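Local coordinates for uncharacterized protein (PDB 5HAL) that is of unknown function but is a MoaF-like protein of the calycin clan, possibly a beta-lactamase, at residues 68-73 with 86-91. Sequence-based numbering, arbitrary orientation.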
loop_
_atom_site.group_PDB
_atom_site.type_symbol
_atom_site.label_atom_id
_atom_site.label_comp_id
_atom_site.label_asym_id
_atom_site.label_seq_id
_atom_site.Cartn_x
_atom_site.Cartn_y
_atom_site.Cartn_z
ATOM N N ALA A 68 -12.972 11.165 -4.956
ATOM C CA ALA A 68 -12.728 11.918 -3.734
ATOM C C ALA A 68 -12.024 11.046 -2.704
ATOM O O ALA A 68 -12.485 9.943 -2.385
ATOM C CB ALA A 68 -14.051 12.443 -3.174
ATOM N N ASP A 69 -10.880 11.521 -2.224
ATOM C CA ASP A 69 -10.097 10.870 -1.177
ATOM C C ASP A 69 -9.696 9.431 -1.513
ATOM O O ASP A 69 -9.257 8.694 -0.616
ATOM C CB ASP A 69 -10.844 10.897 0.163
ATOM C CG ASP A 69 -11.172 12.306 0.619
ATOM O OD1 ASP A 69 -10.299 13.192 0.517
ATOM O OD2 ASP A 69 -12.310 12.527 1.072
ATOM N N THR A 70 -9.799 9.019 -2.778
ATOM C CA THR A 70 -9.498 7.658 -3.207
ATOM C C THR A 70 -8.406 7.696 -4.272
ATOM O O THR A 70 -8.539 8.411 -5.269
ATOM C CB THR A 70 -10.755 6.965 -3.764
ATOM O OG1 THR A 70 -11.819 7.067 -2.819
ATOM C CG2 THR A 70 -10.487 5.493 -4.030
ATOM N N TYR A 71 -7.345 6.903 -4.078
ATOM C CA TYR A 71 -6.164 6.965 -4.930
ATOM C C TYR A 71 -5.747 5.575 -5.389
ATOM O O TYR A 71 -5.809 4.610 -4.622
ATOM C CB TYR A 71 -4.981 7.647 -4.184
ATOM C CG TYR A 71 -5.379 8.999 -3.663
ATOM C CD1 TYR A 71 -5.899 9.147 -2.386
ATOM C CD2 TYR A 71 -5.300 10.123 -4.475
ATOM C CE1 TYR A 71 -6.316 10.392 -1.925
ATOM C CE2 TYR A 71 -5.703 11.368 -4.022
ATOM C CZ TYR A 71 -6.213 11.490 -2.749
ATOM O OH TYR A 71 -6.613 12.717 -2.295
ATOM N N ALA A 72 -5.310 5.487 -6.645
ATOM C CA ALA A 72 -4.589 4.322 -7.151
ATOM C C ALA A 72 -3.097 4.489 -6.839
ATOM O O ALA A 72 -2.435 5.400 -7.353
ATOM C CB ALA A 72 -4.832 4.156 -8.650
ATOM N N ILE A 73 -2.574 3.615 -5.990
ATOM C CA ILE A 73 -1.185 3.649 -5.539
ATOM C C ILE A 73 -0.524 2.359 -6.016
ATOM O O ILE A 73 -1.032 1.264 -5.740
ATOM C CB ILE A 73 -1.117 3.793 -4.009
ATOM C CG1 ILE A 73 -1.957 5.005 -3.574
ATOM C CG2 ILE A 73 0.336 3.904 -3.512
ATOM C CD1 ILE A 73 -2.107 5.154 -2.071
ATOM N N ILE A 86 -6.060 0.362 -4.398
ATOM C CA ILE A 86 -7.075 1.405 -4.506
ATOM C C ILE A 86 -7.484 1.715 -3.079
ATOM O O ILE A 86 -8.237 0.959 -2.455
ATOM C CB ILE A 86 -8.272 0.991 -5.362
ATOM C CG1 ILE A 86 -7.768 0.579 -6.742
ATOM C CG2 ILE A 86 -9.259 2.146 -5.482
ATOM C CD1 ILE A 86 -8.746 -0.196 -7.510
ATOM N N ASP A 87 -6.957 2.808 -2.547
ATOM C CA ASP A 87 -7.070 3.131 -1.134
ATOM C C ASP A 87 -7.952 4.361 -0.982
ATOM O O ASP A 87 -7.636 5.428 -1.515
ATOM C CB ASP A 87 -5.687 3.355 -0.521
ATOM C CG ASP A 87 -4.919 2.055 -0.341
ATOM O OD1 ASP A 87 -5.526 0.990 -0.563
ATOM O OD2 ASP A 87 -3.723 2.086 0.029
ATOM N N ASP A 88 -9.059 4.194 -0.265
ATOM C CA ASP A 88 -10.034 5.250 -0.018
ATOM C C ASP A 88 -9.829 5.704 1.422
ATOM O O ASP A 88 -10.180 4.980 2.361
ATOM C CB ASP A 88 -11.443 4.708 -0.270
ATOM C CG ASP A 88 -12.555 5.722 0.012
ATOM O OD1 ASP A 88 -12.346 6.722 0.722
ATOM O OD2 ASP A 88 -13.674 5.479 -0.480
ATOM N N PHE A 89 -9.246 6.897 1.593
ATOM C CA PHE A 89 -8.861 7.375 2.913
ATOM C C PHE A 89 -10.015 7.983 3.692
ATOM O O PHE A 89 -9.849 8.257 4.885
ATOM C CB PHE A 89 -7.721 8.391 2.792
ATOM C CG PHE A 89 -6.438 7.782 2.311
ATOM C CD1 PHE A 89 -5.450 7.426 3.210
ATOM C CD2 PHE A 89 -6.245 7.513 0.964
ATOM C CE1 PHE A 89 -4.275 6.844 2.773
ATOM C CE2 PHE A 89 -5.075 6.937 0.519
ATOM C CZ PHE A 89 -4.085 6.595 1.433
ATOM N N ALA A 90 -11.165 8.208 3.061
ATOM C CA ALA A 90 -12.323 8.691 3.809
ATOM C C ALA A 90 -13.144 7.532 4.362
ATOM O O ALA A 90 -13.510 7.531 5.540
ATOM C CB ALA A 90 -13.196 9.586 2.928
ATOM N N ALA A 91 -13.423 6.533 3.527
ATOM C CA ALA A 91 -14.136 5.350 3.983
ATOM C C ALA A 91 -13.244 4.396 4.764
ATOM O O ALA A 91 -13.766 3.514 5.454
ATOM C CB ALA A 91 -14.747 4.612 2.792
#
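Ile86 opens the pairing by setting its CG2 against CG2 of Thr70, 3.8 Å away, on the sheet face that also carries Ala72 and Asp88. Asp87 then forms the hydrogen-bonded pair with Tyr71: its N donates to Tyr71 O and its O accepts from Tyr71 N, both at 3.0 Å. Its carboxylate, on the other face, has OD2 4.1 Å from Ile73 CD1, while OD2 is hydrogen-bonded to His85 ND1 and OD1 to Ser94 OG. At Asp88 the strands draw in to 4.0 Å between its CA and that of Thr70. With CG anti to the backbone N (chi1 178°), the Asp88 carboxylate lies beside Thr70 OG1, yet the two are not bonded; the hydroxyl donates instead to Ala68 O, and Asp88 OD1 turns to its own segment, gripped by the N-H groups of Ala90 and Ala91. Phe89 N continues the strand-to-strand bonding beyond the strand end, reaching Asp69 O at 2.8 Å. The Phe89 and Tyr71 side chains cross at about a right angle, their ring planes inclined at 60°, and Phe89 CE2 comes to the edge of the Tyr71 ring, 3.7 Å from Tyr71 CD1; Phe18 meets both rings. Ala90 finishes the contact, its CB resting 3.6 Å from Asp69 OD2. The two strands form an antiparallel beta hairpin, its second strand running into an Asx turn at Asp88, and are neighbouring staves of an up-and-down, calycin-like eight-stranded barrel.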